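Local atomic coordinates of TRAP dicarboxylate transporter, DctP subunit (Anaerococcus prevoti, PDB entry 4N91), a protein that binds D-glucuronate as the extracytoplasmic solute-binding subunit of a TRAP transporter and probably delivers it to the membrane components for uptake. Residues R154-K159 with G212-E217; I174-S179 with S191-M196; G199-A204 with N223-V228. All coordinates share one frame; numbering follows the deposited sequence.

Contact 1: R154-K159 with G212-E217; sequences RSFYTK and GAENNE. With BDP (beta-D-glucopyranuronic acid), chain C.
Arg154 and Glu214, on neighbouring strands, are joined by a buried, side-on salt bridge: Arg154 NE meets Glu214 OE2 at 2.9 Å and Arg154 NH2 meets Glu214 OE1, also at 2.9 Å. Both oxygens lie near the guanidinium plane, but the carboxylate is turned 46° from it, and both nitrogens reach it from above its own plane. The bends in both chains, at chi3 of Arg154 and chi2 of Glu214, bring the groups together, and His237 gives OE2 a second partner.

The backbones form an antiparallel ladder. Ser155 and Asn215 make one hydrogen-bonded pair; Tyr157 and Ala213 make the other, with Tyr157 N to Ala213 O at 2.9 Å.

Apolar packing splits between the two faces of the sheet. Phe156 CD1 touches Glu214 CB at 3.7 Å on one; on the other, the Tyr157 ring lies against Ala213 CB. Tyr157 OH, which also bonds His225, shares a water with Asn215 ND2.

The sugar acid completes the network. Arg154 NH2 donates to its carboxylate O6B at 3.0 Å, while Arg154 NH1 and Asn215 ND2 both donate to ring oxygen O5, the latter at 3.1 Å. Asn215 OD1 meanwhile accepts Asn216 N at 2.8 Å. Here a second-shell glutamate orients an arginine of the glucuronate pocket across an antiparallel strand pair of this periplasmic-binding-protein fold.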
ATOM      1  N   ARG A 154       7.936   1.905  -3.965  1.00 13.42           N
ATOM      2  CA  ARG A 154       8.691   0.885  -3.265  1.00 13.15           C
ATOM      3  C   ARG A 154      10.014   0.633  -3.963  1.00 14.01           C
ATOM      4  O   ARG A 154      10.067   0.457  -5.182  1.00 15.36           O
ATOM      5  CB  ARG A 154       7.887  -0.409  -3.173  1.00 13.43           C
ATOM      6  CG  ARG A 154       6.570  -0.198  -2.434  1.00 14.05           C
ATOM      7  CD  ARG A 154       5.744  -1.403  -2.363  1.00 13.82           C
ATOM      8  NE  ARG A 154       6.247  -2.452  -1.470  1.00 15.12           N
ATOM      9  CZ  ARG A 154       5.864  -2.619  -0.212  1.00 16.52           C
ATOM     10  NH1 ARG A 154       5.007  -1.774   0.359  1.00 13.79           N
ATOM     11  NH2 ARG A 154       6.346  -3.643   0.482  1.00 14.88           N
ATOM     12  N   SER A 155      11.082   0.640  -3.181  1.00 12.00           N
ATOM     13  CA  SER A 155      12.424   0.386  -3.652  1.00 11.84           C
ATOM     14  C   SER A 155      13.145  -0.551  -2.689  1.00 13.40           C
ATOM     15  O   SER A 155      12.804  -0.584  -1.509  1.00 12.70           O
ATOM     16  CB  SER A 155      13.206   1.689  -3.672  1.00 14.79           C
ATOM     17  OG  SER A 155      12.783   2.525  -4.733  1.00 14.97           O
ATOM     18  N   PHE A 156      14.203  -1.215  -3.171  1.00 13.47           N
ATOM     19  CA  PHE A 156      14.974  -2.156  -2.352  1.00 10.87           C
ATOM     20  C   PHE A 156      15.871  -1.475  -1.332  1.00 13.85           C
ATOM     21  O   PHE A 156      16.534  -0.471  -1.622  1.00 14.42           O
ATOM     22  CB  PHE A 156      15.811  -3.059  -3.263  1.00 12.37           C
ATOM     23  CG  PHE A 156      14.977  -3.994  -4.084  1.00 12.57           C
ATOM     24  CD1 PHE A 156      14.275  -5.002  -3.479  1.00 13.13           C
ATOM     25  CD2 PHE A 156      14.878  -3.848  -5.469  1.00 14.54           C
ATOM     26  CE1 PHE A 156      13.464  -5.847  -4.225  1.00 18.34           C
ATOM     27  CE2 PHE A 156      14.088  -4.688  -6.202  1.00 16.90           C
ATOM     28  CZ  PHE A 156      13.374  -5.681  -5.589  1.00 16.57           C
ATOM     29  N   TYR A 157      15.941  -2.059  -0.148  1.00 11.85           N
ATOM     30  CA  TYR A 157      16.973  -1.682   0.815  1.00 11.12           C
ATOM     31  C   TYR A 157      17.533  -2.949   1.441  1.00 11.09           C
ATOM     32  O   TYR A 157      16.840  -3.948   1.630  1.00 13.19           O
ATOM     33  CB  TYR A 157      16.465  -0.711   1.882  1.00 10.63           C
ATOM     34  CG  TYR A 157      15.154  -1.057   2.583  1.00 11.39           C
ATOM     35  CD1 TYR A 157      13.937  -0.659   2.050  1.00 12.24           C
ATOM     36  CD2 TYR A 157      15.141  -1.756   3.788  1.00 12.35           C
ATOM     37  CE1 TYR A 157      12.742  -0.928   2.702  1.00 11.87           C
ATOM     38  CE2 TYR A 157      13.962  -2.046   4.434  1.00 12.44           C
ATOM     39  CZ  TYR A 157      12.759  -1.620   3.892  1.00 12.10           C
ATOM     40  OH  TYR A 157      11.566  -1.873   4.535  1.00 13.20           O
ATOM     41  N   THR A 158      18.827  -2.903   1.730  1.00 12.84           N
ATOM     42  CA  THR A 158      19.546  -4.060   2.172  1.00 11.78           C
ATOM     43  C   THR A 158      20.549  -3.691   3.266  1.00 13.47           C
ATOM     44  O   THR A 158      20.908  -2.533   3.443  1.00 14.12           O
ATOM     45  CB  THR A 158      20.327  -4.649   0.994  1.00 15.92           C
ATOM     46  OG1 THR A 158      21.093  -3.595   0.402  1.00 17.49           O
ATOM     47  CG2 THR A 158      19.395  -5.235  -0.073  1.00 17.30           C
ATOM     48  N   LYS A 159      20.991  -4.714   3.988  1.00 15.95           N
ATOM     49  CA  LYS A 159      21.945  -4.563   5.075  1.00 13.06           C
ATOM     50  C   LYS A 159      23.397  -4.559   4.637  1.00 15.58           C
ATOM     51  O   LYS A 159      24.162  -3.669   5.024  1.00 19.34           O
ATOM     52  CB  LYS A 159      21.717  -5.710   6.076  1.00 17.53           C
ATOM     53  CG  LYS A 159      22.667  -5.696   7.261  1.00 25.64           C
ATOM     54  CD  LYS A 159      22.187  -6.677   8.319  1.00 34.93           C
ATOM     55  CE  LYS A 159      23.024  -6.606   9.582  1.00 45.48           C
ATOM     56  NZ  LYS A 159      24.419  -6.976   9.278  1.00 49.64           N
ATOM     57  N   GLY A 212      17.150  -8.028   3.414  1.00 13.98           N
ATOM     58  CA  GLY A 212      16.643  -6.759   2.957  1.00 12.89           C
ATOM     59  C   GLY A 212      15.152  -6.838   2.742  1.00 13.70           C
ATOM     60  O   GLY A 212      14.504  -7.842   3.042  1.00 12.69           O
ATOM     61  N   ALA A 213      14.599  -5.753   2.231  1.00 11.09           N
ATOM     62  CA  ALA A 213      13.171  -5.647   2.027  1.00 11.08           C
ATOM     63  C   ALA A 213      12.961  -4.583   0.949  1.00 10.45           C
ATOM     64  O   ALA A 213      13.916  -4.154   0.277  1.00 12.56           O
ATOM     65  CB  ALA A 213      12.452  -5.287   3.336  1.00 11.50           C
ATOM     66  N   GLU A 214      11.718  -4.174   0.749  1.00 12.30           N
ATOM     67  CA  GLU A 214      11.454  -3.122  -0.229  1.00 12.68           C
ATOM     68  C   GLU A 214      10.240  -2.345   0.173  1.00 12.49           C
ATOM     69  O   GLU A 214       9.246  -2.910   0.576  1.00 12.75           O
ATOM     70  CB  GLU A 214      11.300  -3.684  -1.647  1.00 12.02           C
ATOM     71  CG  GLU A 214      10.434  -4.935  -1.785  1.00 13.76           C
ATOM     72  CD  GLU A 214       8.935  -4.685  -1.816  1.00 15.83           C
ATOM     73  OE1 GLU A 214       8.209  -5.338  -1.018  1.00 15.26           O
ATOM     74  OE2 GLU A 214       8.452  -3.876  -2.655  1.00 15.85           O
ATOM     75  N   ASN A 215      10.348  -1.023   0.096  1.00 11.08           N
ATOM     76  CA  ASN A 215       9.276  -0.186   0.563  1.00 11.72           C
ATOM     77  C   ASN A 215       9.588   1.264   0.277  1.00 12.67           C
ATOM     78  O   ASN A 215      10.633   1.592  -0.273  1.00 12.45           O
ATOM     79  CB  ASN A 215       9.087  -0.355   2.078  1.00 11.96           C
ATOM     80  CG  ASN A 215       7.634  -0.350   2.461  1.00 12.98           C
ATOM     81  OD1 ASN A 215       6.886   0.553   2.074  1.00 12.95           O
ATOM     82  ND2 ASN A 215       7.205  -1.386   3.187  1.00 13.29           N
ATOM     83  N   ASN A 216       8.679   2.126   0.699  1.00 11.23           N
ATOM     84  CA  ASN A 216       8.944   3.541   0.715  1.00 10.18           C
ATOM     85  C   ASN A 216       9.884   3.922   1.865  1.00 14.15           C
ATOM     86  O   ASN A 216      10.263   3.090   2.690  1.00 13.87           O
ATOM     87  CB  ASN A 216       7.639   4.329   0.777  1.00 13.15           C
ATOM     88  CG  ASN A 216       6.831   4.043   2.030  1.00 11.28           C
ATOM     89  OD1 ASN A 216       7.354   4.078   3.170  1.00 14.81           O
ATOM     90  ND2 ASN A 216       5.558   3.706   1.836  1.00 13.14           N
ATOM     91  N   GLU A 217      10.249   5.192   1.929  1.00 15.13           N
ATOM     92  CA  GLU A 217      11.233   5.658   2.890  1.00 13.65           C
ATOM     93  C   GLU A 217      10.768   5.658   4.345  1.00 15.23           C
ATOM     94  O   GLU A 217      11.596   5.625   5.244  1.00 16.23           O
ATOM     95  CB  GLU A 217      11.714   7.046   2.511  1.00 15.24           C
ATOM     96  CG  GLU A 217      12.291   7.122   1.101  1.00 17.57           C
ATOM     97  CD  GLU A 217      11.288   7.524   0.019  1.00 18.15           C
ATOM     98  OE1 GLU A 217      10.087   7.172   0.094  1.00 15.67           O
ATOM     99  OE2 GLU A 217      11.732   8.224  -0.934  1.00 18.18           O
TER
HETATM  100  C1  BDP C 402       3.641   0.222   3.553  0.66 11.04           C
HETATM  101  C2  BDP C 402       2.199   0.225   3.328  0.66 10.84           C
HETATM  102  C3  BDP C 402       1.523  -0.728   4.271  0.66 11.12           C
HETATM  103  C4  BDP C 402       2.019  -2.060   4.107  0.66 11.11           C
HETATM  104  C5  BDP C 402       3.488  -2.059   4.271  0.66  9.51           C
HETATM  105  C6  BDP C 402       4.109  -3.443   3.952  0.66 11.29           C
HETATM  106  O2  BDP C 402       1.816   1.564   3.835  0.66 10.60           O
HETATM  107  O3  BDP C 402       0.073  -0.690   4.063  0.66 12.27           O
HETATM  108  O4  BDP C 402       1.451  -2.962   4.910  0.66 12.65           O
HETATM  109  O5  BDP C 402       4.117  -1.108   3.343  0.66 12.23           O
HETATM  110  O6A BDP C 402       3.647  -4.399   4.611  0.66 12.50           O
HETATM  111  O1  BDP C 402       4.236   0.935   2.439  0.66 11.71           O
HETATM  112  O6B BDP C 402       5.150  -3.494   3.258  0.66 13.00           O
HETATM  113  O   HOH W   1       9.257  -3.375   3.992  1.00 14.86           O

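Contact 2: I174-S179 with S191-M196; sequences IRVQQS and SSASPM. With BDP (beta-D-glucopyranuronic acid), chain C.
The guanidinium of Arg175 has the carbonyl of Met196, present as selenomethionine, at one part of its edge and the glucuronate carboxylate at another, while the backbone N of Gln177 lies over the centre of one face. Arg175 NE and NH2 both donate to Met196 O, at 3.0 and 2.8 Å; NH2 lies in the carbonyl plane, NE above it. The ligand takes the far end in a two-pronged grip: Arg175 NH1 reaches BDP O6B at 2.7 Å, with an N-H...O angle of 172°, and NH2 reaches BDP O6A at 2.9 Å.

CG of Arg175, anti to the backbone N (chi1 179°), rests 3.4 Å from Met196 CG; the bend at chi2 turns the guanidinium toward Met196 O and the ligand.

Beneath this, strands 173-176 and 192-195 run parallel, Ile174 N to Ser192 O and Ser194 N to Ile174 O being 2.9 Å each. On the face away from Arg175, Val176 CG2 packs on Ala193 CB at 3.8 Å. Helix 180-188 connects the two strands in a beta-alpha-beta crossover and covers this face with Met186.

Three nitrogens of one guanidinium are thus committed in its own plane, NH2 to protein and ligand at once. A backbone carbonyl therefore fixes the rotation of the group that receives the sugar's carboxylate, and the paired charges would be expected to select for an acidic solute.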
ATOM      1  N   ILE A 174      14.697 -11.516   0.332  1.00 13.37           N
ATOM      2  CA  ILE A 174      14.131 -10.182   0.446  1.00 11.23           C
ATOM      3  C   ILE A 174      12.702 -10.310   0.909  1.00 10.76           C
ATOM      4  O   ILE A 174      11.929 -11.053   0.308  1.00 13.32           O
ATOM      5  CB  ILE A 174      14.149  -9.456  -0.911  1.00 13.33           C
ATOM      6  CG1 ILE A 174      15.591  -9.328  -1.410  1.00 15.88           C
ATOM      7  CG2 ILE A 174      13.444  -8.128  -0.818  1.00 16.50           C
ATOM      8  CD1 ILE A 174      16.503  -8.476  -0.530  1.00 14.48           C
ATOM      9  N   ARG A 175      12.338  -9.593   1.965  1.00 11.16           N
ATOM     10  CA  ARG A 175      10.953  -9.629   2.442  1.00 11.59           C
ATOM     11  C   ARG A 175      10.047  -8.919   1.446  1.00 11.98           C
ATOM     12  O   ARG A 175      10.404  -7.855   0.893  1.00 12.19           O
ATOM     13  CB  ARG A 175      10.815  -8.983   3.822  1.00 11.61           C
ATOM     14  CG  ARG A 175       9.397  -8.972   4.351  1.00 10.36           C
ATOM     15  CD  ARG A 175       8.626  -7.697   3.993  1.00 11.74           C
ATOM     16  NE  ARG A 175       7.250  -7.729   4.445  1.00 11.28           N
ATOM     17  CZ  ARG A 175       6.416  -6.705   4.326  1.00 13.27           C
ATOM     18  NH1 ARG A 175       6.845  -5.579   3.763  1.00 12.00           N
ATOM     19  NH2 ARG A 175       5.169  -6.805   4.765  1.00 11.52           N
ATOM     20  N   VAL A 176       8.883  -9.522   1.220  1.00 12.50           N
ATOM     21  CA  VAL A 176       7.808  -8.895   0.471  1.00 13.89           C
ATOM     22  C   VAL A 176       6.514  -9.080   1.271  1.00 12.80           C
ATOM     23  O   VAL A 176       6.487  -9.775   2.282  1.00 13.39           O
ATOM     24  CB  VAL A 176       7.651  -9.487  -0.930  1.00 14.41           C
ATOM     25  CG1 VAL A 176       8.919  -9.200  -1.737  1.00 16.55           C
ATOM     26  CG2 VAL A 176       7.387 -10.974  -0.855  1.00 14.65           C
ATOM     27  N   GLN A 177       5.461  -8.405   0.833  1.00 13.05           N
ATOM     28  CA  GLN A 177       4.146  -8.624   1.405  1.00 10.73           C
ATOM     29  C   GLN A 177       3.603  -9.965   0.948  1.00 16.17           C
ATOM     30  O   GLN A 177       4.199 -10.625   0.085  1.00 17.78           O
ATOM     31  CB  GLN A 177       3.219  -7.501   0.989  1.00 12.35           C
ATOM     32  CG  GLN A 177       3.716  -6.125   1.443  1.00 14.64           C
ATOM     33  CD  GLN A 177       2.695  -5.043   1.149  1.00 16.42           C
ATOM     34  OE1 GLN A 177       1.718  -4.876   1.878  1.00 19.31           O
ATOM     35  NE2 GLN A 177       2.906  -4.332   0.080  1.00 15.05           N
ATOM     36  N   GLN A 178       2.492 -10.389   1.547  0.55 13.87           N
ATOM     37  CA  GLN A 178       1.857 -11.647   1.175  0.55 12.72           C
ATOM     38  C   GLN A 178       1.107 -11.469  -0.145  0.55 14.58           C
ATOM     39  O   GLN A 178      -0.116 -11.302  -0.185  0.55 15.72           O
ATOM     40  CB  GLN A 178       0.934 -12.174   2.276  0.55 14.66           C
ATOM     41  CG  GLN A 178       0.556 -13.643   2.063  0.55 21.55           C
ATOM     42  CD  GLN A 178      -0.410 -14.194   3.102  0.55 22.76           C
ATOM     43  OE1 GLN A 178      -1.560 -14.476   2.796  0.55 19.94           O
ATOM     44  NE2 GLN A 178       0.057 -14.348   4.326  0.55 24.87           N
ATOM     45  N   SER A 179       1.877 -11.525  -1.222  1.00 15.20           N
ATOM     46  CA  SER A 179       1.449 -11.140  -2.544  1.00 17.63           C
ATOM     47  C   SER A 179       2.113 -12.023  -3.598  1.00 15.28           C
ATOM     48  O   SER A 179       3.331 -11.941  -3.806  1.00 15.96           O
ATOM     49  CB  SER A 179       1.906  -9.696  -2.777  1.00 17.93           C
ATOM     50  OG  SER A 179       1.780  -9.330  -4.144  1.00 21.09           O
ATOM     51  N   SER A 191      16.203 -13.602  -7.433  1.00 20.65           N
ATOM     52  CA  SER A 191      16.322 -13.525  -5.987  1.00 18.98           C
ATOM     53  C   SER A 191      15.325 -14.484  -5.331  1.00 23.96           C
ATOM     54  O   SER A 191      14.789 -15.404  -5.985  1.00 22.74           O
ATOM     55  CB  SER A 191      16.098 -12.068  -5.581  1.00 18.07           C
ATOM     56  OG  SER A 191      16.460 -11.830  -4.243  1.00 20.79           O
ATOM     57  N   SER A 192      15.065 -14.282  -4.049  1.00 19.17           N
ATOM     58  CA  SER A 192      14.162 -15.144  -3.304  1.00 19.40           C
ATOM     59  C   SER A 192      13.266 -14.271  -2.420  1.00 24.43           C
ATOM     60  O   SER A 192      13.760 -13.379  -1.739  1.00 25.69           O
ATOM     61  CB  SER A 192      14.969 -16.094  -2.430  1.00 24.56           C
ATOM     62  OG  SER A 192      14.103 -16.985  -1.759  1.00 36.96           O
ATOM     63  N   ALA A 193      11.955 -14.505  -2.444  1.00 16.60           N
ATOM     64  CA  ALA A 193      11.037 -13.745  -1.608  1.00 13.55           C
ATOM     65  C   ALA A 193      10.765 -14.409  -0.265  1.00 14.83           C
ATOM     66  O   ALA A 193      10.590 -15.620  -0.182  1.00 16.24           O
ATOM     67  CB  ALA A 193       9.736 -13.581  -2.320  1.00 14.49           C
ATOM     68  N   SER A 194      10.622 -13.584   0.768  1.00 12.76           N
ATOM     69  CA  SER A 194      10.187 -14.041   2.067  1.00 11.64           C
ATOM     70  C   SER A 194       8.978 -13.241   2.467  1.00 11.72           C
ATOM     71  O   SER A 194       9.100 -12.191   3.066  1.00 12.94           O
ATOM     72  CB  SER A 194      11.273 -13.826   3.131  1.00 17.81           C
ATOM     73  OG  SER A 194      12.312 -14.745   2.950  1.00 22.40           O
ATOM     74  N   PRO A 195       7.787 -13.749   2.153  1.00 11.77           N
ATOM     75  CA  PRO A 195       6.571 -12.983   2.496  1.00 10.82           C
ATOM     76  C   PRO A 195       6.267 -13.037   3.985  1.00 14.50           C
ATOM     77  O   PRO A 195       6.346 -14.115   4.573  1.00 13.75           O
ATOM     78  CB  PRO A 195       5.459 -13.684   1.721  1.00 14.82           C
ATOM     79  CG  PRO A 195       6.127 -14.767   0.940  1.00 22.60           C
ATOM     80  CD  PRO A 195       7.505 -14.955   1.375  1.00 15.54           C
HETATM   81  N   MSE A 196       5.947 -11.896   4.584  1.00 11.10           N
HETATM   82  CA  MSE A 196       5.589 -11.844   6.004  1.00 14.09           C
HETATM   83  C   MSE A 196       4.947 -10.499   6.281  1.00 15.26           C
HETATM   84  O   MSE A 196       5.072  -9.560   5.483  1.00 12.94           O
HETATM   85  CB  MSE A 196       6.823 -12.003   6.894  1.00 13.85           C
HETATM   86  CG  MSE A 196       7.786 -10.841   6.759  1.00 10.83           C
HETATM   87 SE   MSE A 196       9.469 -11.091   7.737  1.00 19.59          SE
HETATM   88  CE  MSE A 196      10.232 -12.463   6.666  1.00 14.78           C
TER
HETATM   89  C1  BDP C 402       3.641   0.222   3.553  0.66 11.04           C
HETATM   90  C2  BDP C 402       2.199   0.225   3.328  0.66 10.84           C
HETATM   91  C3  BDP C 402       1.523  -0.728   4.271  0.66 11.12           C
HETATM   92  C4  BDP C 402       2.019  -2.060   4.107  0.66 11.11           C
HETATM   93  C5  BDP C 402       3.488  -2.059   4.271  0.66  9.51           C
HETATM   94  C6  BDP C 402       4.109  -3.443   3.952  0.66 11.29           C
HETATM   95  O2  BDP C 402       1.816   1.564   3.835  0.66 10.60           O
HETATM   96  O3  BDP C 402       0.073  -0.690   4.063  0.66 12.27           O
HETATM   97  O4  BDP C 402       1.451  -2.962   4.910  0.66 12.65           O
HETATM   98  O5  BDP C 402       4.117  -1.108   3.343  0.66 12.23           O
HETATM   99  O6A BDP C 402       3.647  -4.399   4.611  0.66 12.50           O
HETATM  100  O1  BDP C 402       4.236   0.935   2.439  0.66 11.71           O
HETATM  101  O6B BDP C 402       5.150  -3.494   3.258  0.66 13.00           O

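Contact 3: G199-A204 with N223-V228; sequences GEVYTA and NGHGEV
Tyr202 OH donates to Glu227 OE1 at 2.6 Å, a short bond that ties the helix 201-207 to the loop preceding strand 231-238. The hydroxyl comes in on the syn side of the carboxylate, 31° out of its plane, and the ring stands almost perpendicular to that plane. With CG anti to the backbone N (chi1 175°) the tyrosine extends along the loop, so that the carbonyl oxygen of Gly224 lies at its edge, 3.4 Å from Tyr202 CE1.

A second polar link runs through water. One molecule accepts the backbone N-H of Tyr202 at 3.0 Å and sits in the plane of the His225 ring, 2.9 Å from His225 NE2. The other ring nitrogen, ND1, bonds Tyr157 of the adjoining strand, so both ring nitrogens have polar partners, which fixes the ring's orientation.

Val201 supplies the apolar part: its side chain crosses that of His225 at about a right angle, and Val201 CG1 approaches His225 CE1 to 3.4 Å. The contact thus packs the beginning of helix 201-207 on the loop between helix 218-221 and strand 231-238, one layer behind the sugar pocket, in the domain built round the sheet of strands 154-158, 212-215 and 231-238 of this periplasmic-binding-protein fold.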
ATOM      1  N   GLY A 199       4.809  -5.810  10.537  1.00 13.07           N
ATOM      2  CA  GLY A 199       5.328  -5.773  11.887  1.00 14.79           C
ATOM      3  C   GLY A 199       6.452  -6.721  12.242  1.00 12.24           C
ATOM      4  O   GLY A 199       7.126  -6.533  13.266  1.00 14.12           O
ATOM      5  N   GLU A 200       6.648  -7.749  11.415  1.00 11.97           N
ATOM      6  CA  GLU A 200       7.711  -8.712  11.611  1.00 12.24           C
ATOM      7  C   GLU A 200       9.065  -8.327  11.024  1.00 12.35           C
ATOM      8  O   GLU A 200      10.099  -8.945  11.337  1.00 13.31           O
ATOM      9  CB  GLU A 200       7.234 -10.022  11.016  1.00 13.79           C
ATOM     10  CG  GLU A 200       5.951 -10.478  11.762  1.00 22.68           C
ATOM     11  CD  GLU A 200       4.933 -11.221  10.937  1.00 28.37           C
ATOM     12  OE1 GLU A 200       5.334 -12.134  10.205  1.00 24.25           O
ATOM     13  OE2 GLU A 200       3.710 -10.926  11.071  1.00 29.26           O
ATOM     14  N   VAL A 201       9.058  -7.333  10.147  1.00 12.68           N
ATOM     15  CA  VAL A 201      10.211  -7.086   9.295  1.00 12.82           C
ATOM     16  C   VAL A 201      11.420  -6.581  10.079  1.00 12.07           C
ATOM     17  O   VAL A 201      12.535  -7.032   9.829  1.00 12.44           O
ATOM     18  CB  VAL A 201       9.840  -6.115   8.150  1.00 11.66           C
ATOM     19  CG1 VAL A 201      11.055  -5.800   7.294  1.00 12.90           C
ATOM     20  CG2 VAL A 201       8.703  -6.670   7.317  1.00 14.18           C
ATOM     21  N   TYR A 202      11.219  -5.668  11.038  1.00 11.59           N
ATOM     22  CA  TYR A 202      12.352  -5.122  11.784  1.00 13.38           C
ATOM     23  C   TYR A 202      13.179  -6.235  12.453  1.00 13.22           C
ATOM     24  O   TYR A 202      14.388  -6.299  12.311  1.00 14.33           O
ATOM     25  CB  TYR A 202      11.835  -4.135  12.817  1.00 13.77           C
ATOM     26  CG  TYR A 202      12.904  -3.613  13.717  1.00 18.02           C
ATOM     27  CD1 TYR A 202      13.731  -2.585  13.312  1.00 18.43           C
ATOM     28  CD2 TYR A 202      13.090  -4.160  14.977  1.00 24.30           C
ATOM     29  CE1 TYR A 202      14.729  -2.093  14.167  1.00 24.55           C
ATOM     30  CE2 TYR A 202      14.087  -3.695  15.821  1.00 28.83           C
ATOM     31  CZ  TYR A 202      14.891  -2.660  15.408  1.00 31.58           C
ATOM     32  OH  TYR A 202      15.868  -2.169  16.246  1.00 34.35           O
ATOM     33  N   THR A 203      12.510  -7.099  13.208  1.00 14.66           N
ATOM     34  CA  THR A 203      13.206  -8.182  13.887  1.00 14.67           C
ATOM     35  C   THR A 203      13.776  -9.218  12.917  1.00 14.92           C
ATOM     36  O   THR A 203      14.822  -9.802  13.192  1.00 15.28           O
ATOM     37  CB  THR A 203      12.300  -8.871  14.937  1.00 18.86           C
ATOM     38  OG1 THR A 203      11.134  -9.341  14.315  1.00 22.37           O
ATOM     39  CG2 THR A 203      11.887  -7.901  16.026  1.00 19.68           C
ATOM     40  N   ALA A 204      13.122  -9.422  11.776  1.00 12.66           N
ATOM     41  CA  ALA A 204      13.624 -10.346  10.780  1.00 13.55           C
ATOM     42  C   ALA A 204      14.934  -9.799  10.194  1.00 16.49           C
ATOM     43  O   ALA A 204      15.864 -10.554   9.946  1.00 15.89           O
ATOM     44  CB  ALA A 204      12.609 -10.600   9.716  1.00 15.74           C
ATOM     45  N   ASN A 223       9.427   2.790  11.081  1.00 16.73           N
ATOM     46  CA  ASN A 223       9.444   1.386  11.464  1.00 15.79           C
ATOM     47  C   ASN A 223      10.842   0.883  11.798  1.00 14.43           C
ATOM     48  O   ASN A 223      11.016  -0.281  12.125  1.00 16.21           O
ATOM     49  CB  ASN A 223       8.802   0.532  10.380  1.00 14.28           C
ATOM     50  CG  ASN A 223       7.461   1.091   9.956  1.00 16.78           C
ATOM     51  OD1 ASN A 223       7.373   1.884   9.017  1.00 18.10           O
ATOM     52  ND2 ASN A 223       6.425   0.779  10.728  1.00 24.42           N
ATOM     53  N   GLY A 224      11.821   1.787  11.735  1.00 16.25           N
ATOM     54  CA  GLY A 224      13.163   1.507  12.191  1.00 17.07           C
ATOM     55  C   GLY A 224      14.030   0.641  11.291  1.00 14.86           C
ATOM     56  O   GLY A 224      15.115   0.233  11.700  1.00 15.28           O
ATOM     57  N   HIS A 225      13.599   0.358  10.058  1.00 11.73           N
ATOM     58  CA  HIS A 225      14.388  -0.550   9.239  1.00 12.57           C
ATOM     59  C   HIS A 225      15.754   0.022   8.866  1.00 14.65           C
ATOM     60  O   HIS A 225      16.677  -0.720   8.529  1.00 14.69           O
ATOM     61  CB  HIS A 225      13.649  -0.937   7.965  1.00 13.83           C
ATOM     62  CG  HIS A 225      12.347  -1.617   8.211  1.00 11.43           C
ATOM     63  ND1 HIS A 225      11.500  -1.983   7.192  1.00 13.48           N
ATOM     64  CD2 HIS A 225      11.723  -1.970   9.362  1.00 11.90           C
ATOM     65  CE1 HIS A 225      10.412  -2.531   7.695  1.00 13.31           C
ATOM     66  NE2 HIS A 225      10.521  -2.539   9.009  1.00 12.50           N
ATOM     67  N   GLY A 226      15.871   1.339   8.909  1.00 14.35           N
ATOM     68  CA  GLY A 226      17.138   1.998   8.639  1.00 15.52           C
ATOM     69  C   GLY A 226      18.160   1.845   9.740  1.00 17.38           C
ATOM     70  O   GLY A 226      19.337   2.210   9.566  1.00 18.52           O
ATOM     71  N   GLU A 227      17.750   1.267  10.864  1.00 16.17           N
ATOM     72  CA  GLU A 227      18.707   0.940  11.928  1.00 16.17           C
ATOM     73  C   GLU A 227      19.588  -0.221  11.480  1.00 16.68           C
ATOM     74  O   GLU A 227      20.757  -0.310  11.867  1.00 22.72           O
ATOM     75  CB  GLU A 227      17.982   0.567  13.228  1.00 18.09           C
ATOM     76  CG  GLU A 227      17.237   1.692  13.871  1.00 25.24           C
ATOM     77  CD  GLU A 227      16.524   1.256  15.146  1.00 39.24           C
ATOM     78  OE1 GLU A 227      16.806   0.135  15.636  1.00 40.01           O
ATOM     79  OE2 GLU A 227      15.686   2.036  15.651  1.00 48.67           O
ATOM     80  N   VAL A 228      19.020  -1.125  10.678  1.00 14.26           N
ATOM     81  CA  VAL A 228      19.720  -2.290  10.199  1.00 14.96           C
ATOM     82  C   VAL A 228      20.166  -2.121   8.750  1.00 19.71           C
ATOM     83  O   VAL A 228      21.283  -2.484   8.398  1.00 19.74           O
ATOM     84  CB  VAL A 228      18.825  -3.535  10.267  1.00 20.70           C
ATOM     85  CG1 VAL A 228      19.512  -4.724   9.585  1.00 24.67           C
ATOM     86  CG2 VAL A 228      18.441  -3.847  11.710  1.00 30.38           C
TER
HETATM   87  O   HOH W   2       8.794  -3.836  10.913  1.00 13.68           O

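How the contacts relate
Contacts 1 and 2 touch the glucuronate directly; contact 3 lies behind them, the Val201 side chain about 6 Å from the bound beta anomer. Along the chain contact 2 is nested within the loop closed by contact 1, and in space their centres are 12 Å apart, joined by a probable hydrogen bond from Arg175 N to Gly212 O at 3.0 Å. Both present an arginine to the same carboxylate: Arg154 NH2 and Arg175 NH1 stand 3.8 Å apart, a closeness of like charges that the ligand's anion and Glu214 probably ease. Contact 3 touches both neighbours, through a probable hydrogen bond between Tyr157 OH and His225 ND1 at 2.7 Å and through Val201 CG2 against Arg175 NE at 3.4 Å.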